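Local coordinates for maltose-binding protein MalE1 (Thermotoga maritima, PDB 6DTU) that binds maltotetraose between its two lobes and probably delivers malto-oligosaccharides for uptake as a periplasmic solute-binding protein, at residues 62-67 against 329-334; 166-171 against 179-184; 188-193 against 357-362; 340-345 against 366-371. One frame throughout, in Å; residues are numbered along the deposited sequence. Where two conformers were deposited one is given.

Contact 1 lies deepest, about 10 Å from the centre of the chain, and is strongly polar: a carboxylate, an imidazole and main-chain groups meet beside the sugar. Contact 2, about 19 Å out and partly buried, is a short antiparallel pairing, polar at Tyr168 and Asp181, apolar round Phe170. Contacts 3 and 4 are buried helix packing without hydrogen bonds across them and share helix 358-374: 357-362 meets helix 187-201, while 366-371 meets the start of helix 341-352. Contact 3 is apolar; contact 4 adds the Arg368 guanidinium on the neighbouring backbone. Contacts 1 and 4 touch the same glucose. Phe170 of contact 2 packs on Val334 of contact 1, and Ile182 on Ile369 of contact 4.

Contact 1: residues 62-67 against 329-334; sequences AHDWVG and IPMPNV. With GLC (alpha-D-glucopyranose), chain C.
His63 and Asp64 both leave the backbone with CG between the backbone N and the carbonyl carbon, the crowded position, yet serve different partners. The His63 ring crosses Met331 obliquely and gives NE2-H to Met331 O (2.8 Å, 153° at the hydrogen); the carbonyl oxygen lies near the ring plane, but the nitrogen stands above the carbonyl plane. The ring's other nitrogen, ND1, is hydrogen-bonded to the backbone N of Val263 in strand 260-268, so both ends of the imidazole are held. Asn333 CB sits at the ring edge, its amide plane turned 56° from the ring, while its ND2 hydrogen-bonds to Ala94 O and Ser96 O. Met331, bent at chi3 (-75°), brings CE to 3.4 Å from Asp64 OD1. That carboxylate accepts from the glucose of chain C with both oxygens, OD1 from O2 (2.7 Å) and OD2 from O3 (2.8 Å). Trp65 NE1 donates to the same O3 at 2.9 Å. Water 1 bridges Asp64 O and Val334 O, and Gly67 N makes a weak bond to Asn333 O. The bidentate grip is characteristic of sugar-binding sites: Asp64 probably binds as a carboxylate, its rotation probably fixed by the two hydroxyl bonds, with the Met331 methyl packed against OD1.

Contact 2: residues 166-171 against 179-184; sequences GGYVFK and VNDIGL
The two segments run antiparallel as neighbouring strands of a small three-stranded sheet, in which strand 168-173 is central and 181-183 is an outer strand. Phe170 and Ile182 form a non-hydrogen-bonded pair, CA atoms 4.9 Å apart. Beside it Lys171 N donates to Asp181 O at 3.0 Å, nearly along the C=O axis. On the other side the chain turns a corner at Val169 and Phe170, and Gly183 N reaches Val169 O (3.2 Å) from above the carbonyl plane; the bonds between Tyr168 and Gly183 are weak. The Tyr168 ring, its CG in the crowded position between N and the carbonyl carbon (chi1 56°), lies over Gly183, whose CA makes a CH-pi contact 3.6 Å from the ring centroid. Lys171 CD lies over the opposite face, toward the rim. At the ring's end, OH donates to Asp181 OD1 (2.6 Å), coming from above the carboxylate plane. An alanine at Tyr168 would remove ring and hydroxyl, and would probably leave Gly183 without its aromatic cover and Asp181 without this donor. Phe170 lies on the same face as Ile182, where Ile373 of helix 358-374 packs on it, and Ile182 CG1 meets its edge. Its ring is sandwiched over its centre by two valine methyls: Val169 CG1 on one face and, on the other, Val179 CG1, 3.9 Å from the centroid and 5° off the normal.

Contact 3: residues 188-193 against 357-362; sequences GAIKGV and TVEEAL
Thr357 is the N-cap of helix 358-374: its OG1 accepts from Glu360 N at 3.1 Å. The helical segments 358-362 and 188-193 then cross with their axes 9.7 Å apart and their directions at 120°. Val358, the first helical residue, has CG1 anti to the backbone N and lays this methyl against Val193, 3.6 Å from Val193 CB, the two side chains crossing obliquely. The same CG1 also meets Ile190 CG2 and Ile190 O. Glu359 follows at the border of the contact. Its chain bends at chi2 (99°), and the aliphatic CG, not the carboxylate, packs across Ile190 at about a right angle, 3.7 Å from Ile190 CD1. OE1 turns to Lys194 in a long, weak ion pair. One turn on, Leu362 lays CD1 against helix 187-201, where it meets Ile190 CG1 (3.9 Å), Ala189 CB (4.1 Å) and, tip to tip, Val193 CG2 (3.8 Å). An alanine at Ile190 would remove the branches that touch Val358, Glu359 and Leu362, and would probably loosen the crossing on its Glu359 side. Met344 of helix 341-352 also packs on Leu362, and Ile162 of helix 155-164 on Val193. With no hydrogen bond between the segments, the crossing rests on apolar packing of methyl and methylene groups, its fit set by branched side chains and its charges kept to the margin.

Contact 4: residues 340-345 against 366-371; sequences VWAAMN and VERIKA. With GLC (alpha-D-glucopyranose), chain C; GLC (alpha-D-glucopyranose), chain B.
Arg368 lays its guanidinium flat on the backbone of the neighbouring helix, with Ala343 CA 3.6 Å above the plane and over its centre, and Ala342 C on the same face nearer the rim. The side chain gets there fully extended, CG anti to the backbone N (chi1 175°). Its CD lies 3.7 Å from Ala343 CB, NH2 comes to 3.5 Å from Ala342 CB, and NH1 makes a salt bridge to Asp346. That bridge, one residue beyond segment 340-345, probably helps to hold the group flat. The small side chains of Ala342 and Ala343 probably let it approach so closely. Next to it the contact turns apolar. Ile369 CG1 meets Ala343 CB at 3.6 Å, its CG2 meets Val340 CG2 at 4.0 Å, and CD1 approaches Met344 CG at 4.2 Å. Trp341 turns away from helix 358-374 to line the sugar pocket. Its ring carries the glucose of chain C over one face, with C4 3.8 Å above the plane, toward the rim, and the O5 of the chain B glucose lies 3.5 Å from its CB; aromatic stacking on sugar is a hallmark of maltose-binding proteins. The two helical segments run nearly antiparallel, 166° between their directions. With Trp341 on the sugar and Ala343 on Ile369, helix 341-352 lies between the sugar and helix 358-374; Phe155 of helix 155-164 packs against Val340 and Met344, and Ile182 of strand 181-183 against Ile369.

Contact 1: residues 62-67 against 329-334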
loop_
_atom_site.group_PDB
_atom_site.type_symbol
_atom_site.label_atom_id
_atom_site.label_comp_id
_atom_site.label_asym_id
_atom_site.label_seq_id
_atom_site.Cartn_x
_atom_site.Cartn_y
_atom_site.Cartn_z
ATOM N N ALA A 62 -6.023 -4.246 -0.049
ATOM C CA ALA A 62 -5.154 -4.155 -1.218
ATOM C C ALA A 62 -5.302 -5.342 -2.155
ATOM O O ALA A 62 -5.686 -6.445 -1.756
ATOM C CB ALA A 62 -3.694 -3.992 -0.804
ATOM N N HIS A 63 -4.979 -5.097 -3.426
ATOM C CA HIS A 63 -5.248 -6.087 -4.459
ATOM C C HIS A 63 -4.321 -7.291 -4.387
ATOM O O HIS A 63 -4.647 -8.333 -4.969
ATOM C CB HIS A 63 -5.155 -5.455 -5.842
ATOM C CG HIS A 63 -3.749 -5.266 -6.314
ATOM N ND1 HIS A 63 -3.029 -4.120 -6.060
ATOM C CD2 HIS A 63 -2.935 -6.074 -7.029
ATOM C CE1 HIS A 63 -1.826 -4.233 -6.598
ATOM N NE2 HIS A 63 -1.748 -5.403 -7.201
ATOM N N ASP A 64 -3.175 -7.183 -3.713
ATOM C CA ASP A 64 -2.321 -8.368 -3.596
ATOM C C ASP A 64 -3.020 -9.498 -2.857
ATOM O O ASP A 64 -2.609 -10.654 -2.997
ATOM C CB ASP A 64 -0.991 -8.054 -2.897
ATOM C CG ASP A 64 -1.174 -7.559 -1.458
ATOM O OD1 ASP A 64 -1.729 -6.450 -1.306
ATOM O OD2 ASP A 64 -0.756 -8.268 -0.513
ATOM N N TRP A 65 -4.075 -9.200 -2.093
ATOM C CA TRP A 65 -4.803 -10.241 -1.377
ATOM C C TRP A 65 -5.641 -11.117 -2.301
ATOM O O TRP A 65 -6.023 -12.219 -1.893
ATOM C CB TRP A 65 -5.788 -9.617 -0.396
ATOM C CG TRP A 65 -5.248 -8.656 0.603
ATOM C CD1 TRP A 65 -3.936 -8.341 0.841
ATOM C CD2 TRP A 65 -6.027 -7.889 1.522
ATOM N NE1 TRP A 65 -3.853 -7.425 1.871
ATOM C CE2 TRP A 65 -5.124 -7.125 2.298
ATOM C CE3 TRP A 65 -7.406 -7.769 1.761
ATOM C CZ2 TRP A 65 -5.554 -6.257 3.317
ATOM C CZ3 TRP A 65 -7.834 -6.890 2.767
ATOM C CH2 TRP A 65 -6.912 -6.128 3.502
ATOM N N VAL A 66 -5.923 -10.675 -3.531
ATOM C CA VAL A 66 -7.027 -11.253 -4.303
ATOM C C VAL A 66 -6.793 -12.732 -4.603
ATOM O O VAL A 66 -7.686 -13.563 -4.410
ATOM C CB VAL A 66 -7.291 -10.442 -5.587
ATOM C CG1 VAL A 66 -8.223 -11.200 -6.500
ATOM C CG2 VAL A 66 -7.871 -9.094 -5.264
ATOM N N GLY A 67 -5.619 -13.078 -5.141
ATOM C CA GLY A 67 -5.390 -14.464 -5.538
ATOM C C GLY A 67 -5.531 -15.454 -4.396
ATOM O O GLY A 67 -6.214 -16.473 -4.523
ATOM N N ILE A 329 6.070 -0.730 -9.889
ATOM C CA ILE A 329 5.805 -2.107 -10.282
ATOM C C ILE A 329 4.567 -2.573 -9.527
ATOM O O ILE A 329 4.544 -2.529 -8.299
ATOM C CB ILE A 329 6.991 -3.038 -9.968
ATOM C CG1 ILE A 329 8.310 -2.458 -10.486
ATOM C CG2 ILE A 329 6.734 -4.426 -10.548
ATOM C CD1 ILE A 329 8.534 -2.720 -11.953
ATOM N N PRO A 330 3.493 -2.994 -10.201
ATOM C CA PRO A 330 2.305 -3.443 -9.463
ATOM C C PRO A 330 2.629 -4.663 -8.604
ATOM O O PRO A 330 3.382 -5.552 -9.013
ATOM C CB PRO A 330 1.302 -3.790 -10.572
ATOM C CG PRO A 330 1.776 -2.995 -11.772
ATOM C CD PRO A 330 3.281 -3.012 -11.659
ATOM N N MET A 331 2.125 -4.661 -7.372
ATOM C CA MET A 331 2.258 -5.845 -6.538
ATOM C C MET A 331 1.615 -7.020 -7.258
ATOM O O MET A 331 0.580 -6.852 -7.904
ATOM C CB MET A 331 1.543 -5.677 -5.193
ATOM C CG MET A 331 2.121 -4.663 -4.261
ATOM S SD MET A 331 1.328 -4.708 -2.644
ATOM C CE MET A 331 -0.248 -3.924 -2.966
ATOM N N PRO A 332 2.214 -8.203 -7.216
ATOM C CA PRO A 332 1.500 -9.392 -7.694
ATOM C C PRO A 332 0.250 -9.648 -6.877
ATOM O O PRO A 332 0.186 -9.336 -5.688
ATOM C CB PRO A 332 2.505 -10.519 -7.475
ATOM C CG PRO A 332 3.818 -9.862 -7.475
ATOM C CD PRO A 332 3.610 -8.503 -6.858
ATOM N N ASN A 333 -0.742 -10.255 -7.511
ATOM C CA ASN A 333 -1.914 -10.693 -6.770
ATOM C C ASN A 333 -2.029 -12.210 -6.718
ATOM O O ASN A 333 -3.032 -12.726 -6.225
ATOM C CB ASN A 333 -3.212 -10.024 -7.253
ATOM C CG ASN A 333 -3.772 -10.618 -8.538
ATOM O OD1 ASN A 333 -3.192 -11.513 -9.152
ATOM N ND2 ASN A 333 -4.935 -10.123 -8.943
ATOM N N VAL A 334 -1.008 -12.927 -7.176
ATOM C CA VAL A 334 -1.043 -14.391 -7.210
ATOM C C VAL A 334 -1.068 -14.932 -5.786
ATOM O O VAL A 334 -0.616 -14.238 -4.865
ATOM C CB VAL A 334 0.123 -14.931 -8.051
ATOM C CG1 VAL A 334 -0.028 -14.443 -9.473
ATOM C CG2 VAL A 334 1.472 -14.522 -7.456
HETATM C C1 GLC C . 1.300 -4.378 1.719
HETATM C C2 GLC C . 0.376 -5.461 1.326
HETATM C C3 GLC C . -0.061 -6.274 2.505
HETATM C C4 GLC C . 1.084 -6.892 3.207
HETATM C C5 GLC C . 2.090 -5.808 3.667
HETATM C C6 GLC C . 3.266 -6.365 4.196
HETATM O O2 GLC C . -0.803 -4.867 0.713
HETATM O O3 GLC C . -0.979 -7.323 2.060
HETATM O O4 GLC C . 0.567 -7.579 4.380
HETATM O O5 GLC C . 2.470 -4.946 2.422
HETATM O O6 GLC C . 4.095 -5.309 4.635
HETATM O O HOH W 1 -2.696 -13.291 -3.098
#

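Contact 2: residues 166-171 against 179-184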
loop_
_atom_site.group_PDB
_atom_site.type_symbol
_atom_site.label_atom_id
_atom_site.label_comp_id
_atom_site.label_asym_id
_atom_site.label_seq_id
_atom_site.Cartn_x
_atom_site.Cartn_y
_atom_site.Cartn_z
ATOM N N GLY A 166 17.055 -3.516 -9.944
ATOM C CA GLY A 166 16.845 -4.700 -10.757
ATOM C C GLY A 166 16.384 -5.935 -10.019
ATOM O O GLY A 166 16.297 -7.004 -10.636
ATOM N N GLY A 167 16.131 -5.853 -8.720
ATOM C CA GLY A 167 15.471 -6.948 -8.041
ATOM C C GLY A 167 14.047 -7.101 -8.528
ATOM O O GLY A 167 13.497 -6.210 -9.165
ATOM N N TYR A 168 13.451 -8.260 -8.259
ATOM C CA TYR A 168 12.050 -8.492 -8.618
ATOM C C TYR A 168 11.494 -9.575 -7.707
ATOM O O TYR A 168 12.248 -10.348 -7.118
ATOM C CB TYR A 168 11.873 -8.837 -10.106
ATOM C CG TYR A 168 12.680 -10.034 -10.579
ATOM C CD1 TYR A 168 12.205 -11.330 -10.409
ATOM C CD2 TYR A 168 13.911 -9.867 -11.199
ATOM C CE1 TYR A 168 12.942 -12.435 -10.841
ATOM C CE2 TYR A 168 14.646 -10.965 -11.629
ATOM C CZ TYR A 168 14.161 -12.237 -11.444
ATOM O OH TYR A 168 14.906 -13.308 -11.871
ATOM N N VAL A 169 10.164 -9.608 -7.572
ATOM C CA VAL A 169 9.530 -10.649 -6.765
ATOM C C VAL A 169 9.497 -11.936 -7.578
ATOM O O VAL A 169 10.303 -12.843 -7.353
ATOM C CB VAL A 169 8.119 -10.247 -6.283
ATOM C CG1 VAL A 169 7.552 -11.325 -5.337
ATOM C CG2 VAL A 169 8.166 -8.892 -5.594
ATOM N N PHE A 170 8.583 -12.009 -8.541
ATOM C CA PHE A 170 8.463 -13.126 -9.460
ATOM C C PHE A 170 8.770 -12.600 -10.856
ATOM O O PHE A 170 8.302 -11.517 -11.235
ATOM C CB PHE A 170 7.024 -13.682 -9.423
ATOM C CG PHE A 170 6.560 -14.121 -8.041
ATOM C CD1 PHE A 170 7.309 -15.001 -7.293
ATOM C CD2 PHE A 170 5.364 -13.658 -7.511
ATOM C CE1 PHE A 170 6.880 -15.417 -6.031
ATOM C CE2 PHE A 170 4.932 -14.051 -6.240
ATOM C CZ PHE A 170 5.685 -14.932 -5.501
ATOM N N LYS A 171 9.543 -13.365 -11.621
ATOM C CA LYS A 171 9.973 -12.898 -12.930
ATOM C C LYS A 171 8.768 -12.655 -13.827
ATOM O O LYS A 171 7.892 -13.513 -13.964
ATOM C CB LYS A 171 10.916 -13.919 -13.571
ATOM C CG LYS A 171 11.539 -13.461 -14.895
ATOM C CD LYS A 171 12.524 -12.326 -14.680
ATOM C CE LYS A 171 13.123 -11.862 -15.992
ATOM N NZ LYS A 171 14.370 -11.083 -15.769
ATOM N N VAL A 179 6.458 -17.836 -10.685
ATOM C CA VAL A 179 6.637 -17.924 -9.240
ATOM C C VAL A 179 7.818 -18.790 -8.851
ATOM O O VAL A 179 8.216 -18.786 -7.679
ATOM C CB VAL A 179 5.376 -18.326 -8.440
ATOM C CG1 VAL A 179 4.234 -17.327 -8.669
ATOM C CG2 VAL A 179 4.961 -19.747 -8.759
ATOM N N ASN A 180 8.376 -19.544 -9.800
ATOM C CA ASN A 180 9.567 -20.335 -9.526
ATOM C C ASN A 180 10.852 -19.572 -9.793
ATOM O O ASN A 180 11.937 -20.113 -9.562
ATOM C CB ASN A 180 9.544 -21.636 -10.326
ATOM C CG ASN A 180 8.571 -22.634 -9.760
ATOM O OD1 ASN A 180 7.366 -22.538 -9.982
ATOM N ND2 ASN A 180 9.087 -23.603 -9.019
ATOM N N ASP A 181 10.756 -18.327 -10.243
ATOM C CA ASP A 181 11.910 -17.486 -10.539
ATOM C C ASP A 181 11.787 -16.257 -9.653
ATOM O O ASP A 181 11.094 -15.298 -9.993
ATOM C CB ASP A 181 11.959 -17.150 -12.028
ATOM C CG ASP A 181 13.158 -16.288 -12.408
ATOM O OD1 ASP A 181 13.778 -15.657 -11.530
ATOM O OD2 ASP A 181 13.478 -16.234 -13.604
ATOM N N ILE A 182 12.471 -16.293 -8.516
ATOM C CA ILE A 182 12.386 -15.238 -7.513
ATOM C C ILE A 182 13.641 -14.377 -7.601
ATOM O O ILE A 182 14.755 -14.904 -7.666
ATOM C CB ILE A 182 12.192 -15.840 -6.111
ATOM C CG1 ILE A 182 10.882 -16.627 -6.058
ATOM C CG2 ILE A 182 12.174 -14.756 -5.041
ATOM C CD1 ILE A 182 10.667 -17.318 -4.725
ATOM N N GLY A 183 13.469 -13.047 -7.616
ATOM C CA GLY A 183 14.617 -12.170 -7.796
ATOM C C GLY A 183 14.950 -11.278 -6.616
ATOM O O GLY A 183 15.582 -10.223 -6.762
ATOM N N LEU A 184 14.562 -11.699 -5.426
ATOM C CA LEU A 184 14.764 -10.892 -4.236
ATOM C C LEU A 184 16.131 -11.098 -3.600
ATOM O O LEU A 184 16.381 -10.555 -2.519
ATOM C CB LEU A 184 13.643 -11.162 -3.229
ATOM C CG LEU A 184 12.277 -10.770 -3.774
ATOM C CD1 LEU A 184 11.210 -11.273 -2.821
ATOM C CD2 LEU A 184 12.176 -9.269 -3.939
#

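Contact 3: residues 188-193 against 357-362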
loop_
_atom_site.group_PDB
_atom_site.type_symbol
_atom_site.label_atom_id
_atom_site.label_comp_id
_atom_site.label_asym_id
_atom_site.label_seq_id
_atom_site.Cartn_x
_atom_site.Cartn_y
_atom_site.Cartn_z
ATOM N N GLY A 188 20.829 -7.022 -8.078
ATOM C CA GLY A 188 20.111 -5.774 -7.902
ATOM C C GLY A 188 19.458 -5.672 -6.539
ATOM O O GLY A 188 19.497 -4.617 -5.903
ATOM N N ALA A 189 18.829 -6.758 -6.078
ATOM C CA ALA A 189 18.237 -6.734 -4.750
ATOM C C ALA A 189 19.303 -6.478 -3.705
ATOM O O ALA A 189 19.090 -5.721 -2.750
ATOM C CB ALA A 189 17.548 -8.068 -4.468
ATOM N N ILE A 190 20.471 -7.095 -3.889
ATOM C CA ILE A 190 21.563 -6.927 -2.941
ATOM C C ILE A 190 22.038 -5.486 -2.918
ATOM O O ILE A 190 22.253 -4.912 -1.848
ATOM C CB ILE A 190 22.693 -7.916 -3.261
ATOM C CG1 ILE A 190 22.230 -9.330 -2.918
ATOM C CG2 ILE A 190 23.972 -7.529 -2.513
ATOM C CD1 ILE A 190 23.155 -10.442 -3.413
ATOM N N LYS A 191 22.167 -4.865 -4.095
ATOM C CA LYS A 191 22.594 -3.471 -4.151
ATOM C C LYS A 191 21.562 -2.550 -3.502
ATOM O O LYS A 191 21.919 -1.595 -2.796
ATOM C CB LYS A 191 22.839 -3.067 -5.606
ATOM C CG LYS A 191 23.588 -1.755 -5.762
ATOM C CD LYS A 191 24.224 -1.638 -7.143
ATOM C CE LYS A 191 25.179 -0.441 -7.202
ATOM N NZ LYS A 191 25.427 -0.040 -8.615
ATOM N N GLY A 192 20.277 -2.851 -3.695
ATOM C CA GLY A 192 19.235 -2.048 -3.076
ATOM C C GLY A 192 19.207 -2.174 -1.565
ATOM O O GLY A 192 19.011 -1.187 -0.853
ATOM N N VAL A 193 19.373 -3.392 -1.048
ATOM C CA VAL A 193 19.402 -3.550 0.404
ATOM C C VAL A 193 20.717 -3.027 0.975
ATOM O O VAL A 193 20.774 -2.600 2.135
ATOM C CB VAL A 193 19.111 -5.018 0.772
ATOM C CG1 VAL A 193 19.172 -5.243 2.275
ATOM C CG2 VAL A 193 17.716 -5.426 0.264
ATOM N N THR A 357 24.939 -10.441 6.901
ATOM C CA THR A 357 25.238 -9.679 5.704
ATOM C C THR A 357 23.991 -9.597 4.837
ATOM O O THR A 357 23.024 -10.346 5.012
ATOM C CB THR A 357 26.355 -10.337 4.894
ATOM O OG1 THR A 357 25.868 -11.555 4.300
ATOM C CG2 THR A 357 27.559 -10.631 5.778
ATOM N N VAL A 358 24.006 -8.644 3.908
ATOM C CA VAL A 358 22.864 -8.499 3.007
ATOM C C VAL A 358 22.685 -9.760 2.177
ATOM O O VAL A 358 21.566 -10.257 2.005
ATOM C CB VAL A 358 23.020 -7.246 2.125
ATOM C CG1 VAL A 358 21.972 -7.234 1.007
ATOM C CG2 VAL A 358 22.908 -5.996 2.970
ATOM N N GLU A 359 23.790 -10.313 1.675
ATOM C CA GLU A 359 23.714 -11.449 0.766
ATOM C C GLU A 359 23.179 -12.680 1.479
ATOM O O GLU A 359 22.376 -13.433 0.916
ATOM C CB GLU A 359 25.107 -11.738 0.207
ATOM C CG GLU A 359 25.659 -10.634 -0.685
ATOM C CD GLU A 359 26.639 -9.680 0.009
ATOM O OE1 GLU A 359 26.542 -9.431 1.240
ATOM O OE2 GLU A 359 27.507 -9.156 -0.717
ATOM N N GLU A 360 23.626 -12.907 2.716
ATOM C CA GLU A 360 23.132 -14.035 3.493
ATOM C C GLU A 360 21.669 -13.853 3.851
ATOM O O GLU A 360 20.886 -14.806 3.795
ATOM C CB GLU A 360 23.953 -14.186 4.766
ATOM C CG GLU A 360 23.652 -15.461 5.550
ATOM C CD GLU A 360 24.170 -16.737 4.878
ATOM O OE1 GLU A 360 24.820 -16.660 3.806
ATOM O OE2 GLU A 360 23.924 -17.830 5.437
ATOM N N ALA A 361 21.282 -12.641 4.247
ATOM C CA ALA A 361 19.908 -12.442 4.689
ATOM C C ALA A 361 18.943 -12.655 3.537
ATOM O O ALA A 361 17.904 -13.307 3.697
ATOM C CB ALA A 361 19.744 -11.053 5.290
ATOM N N LEU A 362 19.264 -12.087 2.370
ATOM C CA LEU A 362 18.378 -12.213 1.215
ATOM C C LEU A 362 18.385 -13.634 0.675
ATOM O O LEU A 362 17.332 -14.165 0.308
ATOM C CB LEU A 362 18.772 -11.218 0.125
ATOM C CG LEU A 362 18.605 -9.724 0.448
ATOM C CD1 LEU A 362 19.063 -8.849 -0.703
ATOM C CD2 LEU A 362 17.146 -9.410 0.810
#

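Contact 4: residues 340-345 against 366-371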
loop_
_atom_site.group_PDB
_atom_site.type_symbol
_atom_site.label_atom_id
_atom_site.label_comp_id
_atom_site.label_asym_id
_atom_site.label_seq_id
_atom_site.Cartn_x
_atom_site.Cartn_y
_atom_site.Cartn_z
ATOM N N VAL A 340 5.696 -14.105 0.606
ATOM C CA VAL A 340 6.818 -13.209 0.343
ATOM C C VAL A 340 7.089 -12.265 1.507
ATOM O O VAL A 340 8.239 -12.090 1.921
ATOM C CB VAL A 340 6.600 -12.454 -0.992
ATOM C CG1 VAL A 340 7.640 -11.337 -1.152
ATOM C CG2 VAL A 340 6.664 -13.429 -2.169
ATOM N N TRP A 341 6.042 -11.633 2.044
ATOM C CA TRP A 341 6.219 -10.469 2.907
ATOM C C TRP A 341 6.979 -10.811 4.180
ATOM O O TRP A 341 7.895 -10.086 4.572
ATOM C CB TRP A 341 4.850 -9.901 3.269
ATOM C CG TRP A 341 3.998 -9.527 2.081
ATOM C CD1 TRP A 341 2.892 -10.192 1.634
ATOM C CD2 TRP A 341 4.158 -8.393 1.214
ATOM N NE1 TRP A 341 2.354 -9.549 0.557
ATOM C CE2 TRP A 341 3.104 -8.440 0.269
ATOM C CE3 TRP A 341 5.088 -7.346 1.145
ATOM C CZ2 TRP A 341 2.941 -7.480 -0.722
ATOM C CZ3 TRP A 341 4.930 -6.388 0.156
ATOM C CH2 TRP A 341 3.872 -6.472 -0.778
ATOM N N ALA A 342 6.559 -11.865 4.881
ATOM C CA ALA A 342 7.161 -12.163 6.180
ATOM C C ALA A 342 8.632 -12.552 6.049
ATOM O O ALA A 342 9.453 -12.159 6.882
ATOM C CB ALA A 342 6.361 -13.245 6.913
ATOM N N ALA A 343 8.981 -13.346 5.028
ATOM C CA ALA A 343 10.385 -13.701 4.807
ATOM C C ALA A 343 11.238 -12.468 4.529
ATOM O O ALA A 343 12.349 -12.336 5.052
ATOM C CB ALA A 343 10.481 -14.675 3.631
ATOM N N MET A 344 10.724 -11.535 3.728
ATOM C CA MET A 344 11.502 -10.345 3.411
ATOM C C MET A 344 11.595 -9.395 4.602
ATOM O O MET A 344 12.666 -8.826 4.854
ATOM C CB MET A 344 10.925 -9.656 2.181
ATOM C CG MET A 344 11.109 -10.444 0.880
ATOM S SD MET A 344 12.846 -10.768 0.508
ATOM C CE MET A 344 13.365 -9.112 0.109
ATOM N N ASN A 345 10.496 -9.234 5.355
ATOM C CA ASN A 345 10.537 -8.435 6.575
ATOM C C ASN A 345 11.567 -8.988 7.543
ATOM O O ASN A 345 12.334 -8.233 8.153
ATOM C CB ASN A 345 9.172 -8.428 7.266
ATOM C CG ASN A 345 8.153 -7.584 6.560
ATOM O OD1 ASN A 345 8.464 -6.797 5.659
ATOM N ND2 ASN A 345 6.919 -7.718 6.973
ATOM N N VAL A 366 14.966 -15.932 0.216
ATOM C CA VAL A 366 14.474 -16.568 -1.003
ATOM C C VAL A 366 14.311 -18.080 -0.817
ATOM O O VAL A 366 13.342 -18.675 -1.310
ATOM C CB VAL A 366 15.365 -16.183 -2.200
ATOM C CG1 VAL A 366 15.054 -17.025 -3.416
ATOM C CG2 VAL A 366 15.197 -14.696 -2.537
ATOM N N GLU A 367 15.233 -18.732 -0.098
ATOM C CA GLU A 367 15.035 -20.153 0.179
ATOM C C GLU A 367 13.793 -20.380 1.030
ATOM O O GLU A 367 13.072 -21.369 0.839
ATOM C CB GLU A 367 16.257 -20.742 0.894
ATOM C CG GLU A 367 17.594 -20.404 0.254
ATOM C CD GLU A 367 18.757 -21.204 0.827
ATOM O OE1 GLU A 367 19.702 -21.511 0.068
ATOM O OE2 GLU A 367 18.739 -21.508 2.041
ATOM N N ARG A 368 13.508 -19.459 1.946
ATOM C CA ARG A 368 12.296 -19.575 2.741
ATOM C C ARG A 368 11.056 -19.399 1.880
ATOM O O ARG A 368 10.121 -20.196 1.971
ATOM C CB ARG A 368 12.325 -18.576 3.898
ATOM C CG ARG A 368 11.062 -18.537 4.719
ATOM C CD ARG A 368 11.167 -17.536 5.859
ATOM N NE ARG A 368 9.857 -17.128 6.362
ATOM C CZ ARG A 368 9.688 -16.291 7.375
ATOM N NH1 ARG A 368 10.747 -15.785 7.985
ATOM N NH2 ARG A 368 8.470 -15.959 7.775
ATOM N N ILE A 369 11.062 -18.404 0.991
ATOM C CA ILE A 369 9.900 -18.159 0.134
ATOM C C ILE A 369 9.648 -19.359 -0.767
ATOM O O ILE A 369 8.507 -19.815 -0.923
ATOM C CB ILE A 369 10.121 -16.887 -0.696
ATOM C CG1 ILE A 369 10.260 -15.677 0.230
ATOM C CG2 ILE A 369 8.980 -16.697 -1.671
ATOM C CD1 ILE A 369 10.752 -14.421 -0.485
ATOM N N LYS A 370 10.716 -19.881 -1.376
ATOM C CA LYS A 370 10.587 -21.004 -2.298
ATOM C C LYS A 370 10.047 -22.238 -1.587
ATOM O O LYS A 370 9.130 -22.903 -2.082
ATOM C CB LYS A 370 11.948 -21.317 -2.930
ATOM C CG LYS A 370 12.462 -20.250 -3.874
ATOM C CD LYS A 370 13.734 -20.663 -4.582
ATOM C CE LYS A 370 13.417 -21.609 -5.729
ATOM N NZ LYS A 370 12.645 -20.928 -6.829
ATOM N N ALA A 371 10.587 -22.543 -0.407
ATOM C CA ALA A 371 10.128 -23.726 0.312
ATOM C C ALA A 371 8.648 -23.616 0.636
ATOM O O ALA A 371 7.895 -24.587 0.503
ATOM C CB ALA A 371 10.971 -23.939 1.572
HETATM C C1 GLC C . 1.300 -4.378 1.719
HETATM C C2 GLC C . 0.376 -5.461 1.326
HETATM C C3 GLC C . -0.061 -6.274 2.505
HETATM C C4 GLC C . 1.084 -6.892 3.207
HETATM C C5 GLC C . 2.090 -5.808 3.667
HETATM C C6 GLC C . 3.266 -6.365 4.196
HETATM O O2 GLC C . -0.803 -4.867 0.713
HETATM O O3 GLC C . -0.979 -7.323 2.060
HETATM O O4 GLC C . 0.567 -7.579 4.380
HETATM O O5 GLC C . 2.470 -4.946 2.422
HETATM O O6 GLC C . 4.095 -5.309 4.635
HETATM C C1 GLC B . 0.555 -8.986 4.256
HETATM C C2 GLC B . -0.667 -9.500 4.906
HETATM C C3 GLC B . -0.598 -9.332 6.375
HETATM C C4 GLC B . 0.610 -9.988 6.968
HETATM C C5 GLC B . 1.905 -9.370 6.392
HETATM C C6 GLC B . 3.110 -9.990 6.868
HETATM O O2 GLC B . -1.841 -8.746 4.370
HETATM O O3 GLC B . -1.811 -9.928 6.936
HETATM O O4 GLC B . 0.589 -9.814 8.392
HETATM O O5 GLC B . 1.785 -9.552 4.863
HETATM O O6 GLC B . 3.097 -11.354 6.519
#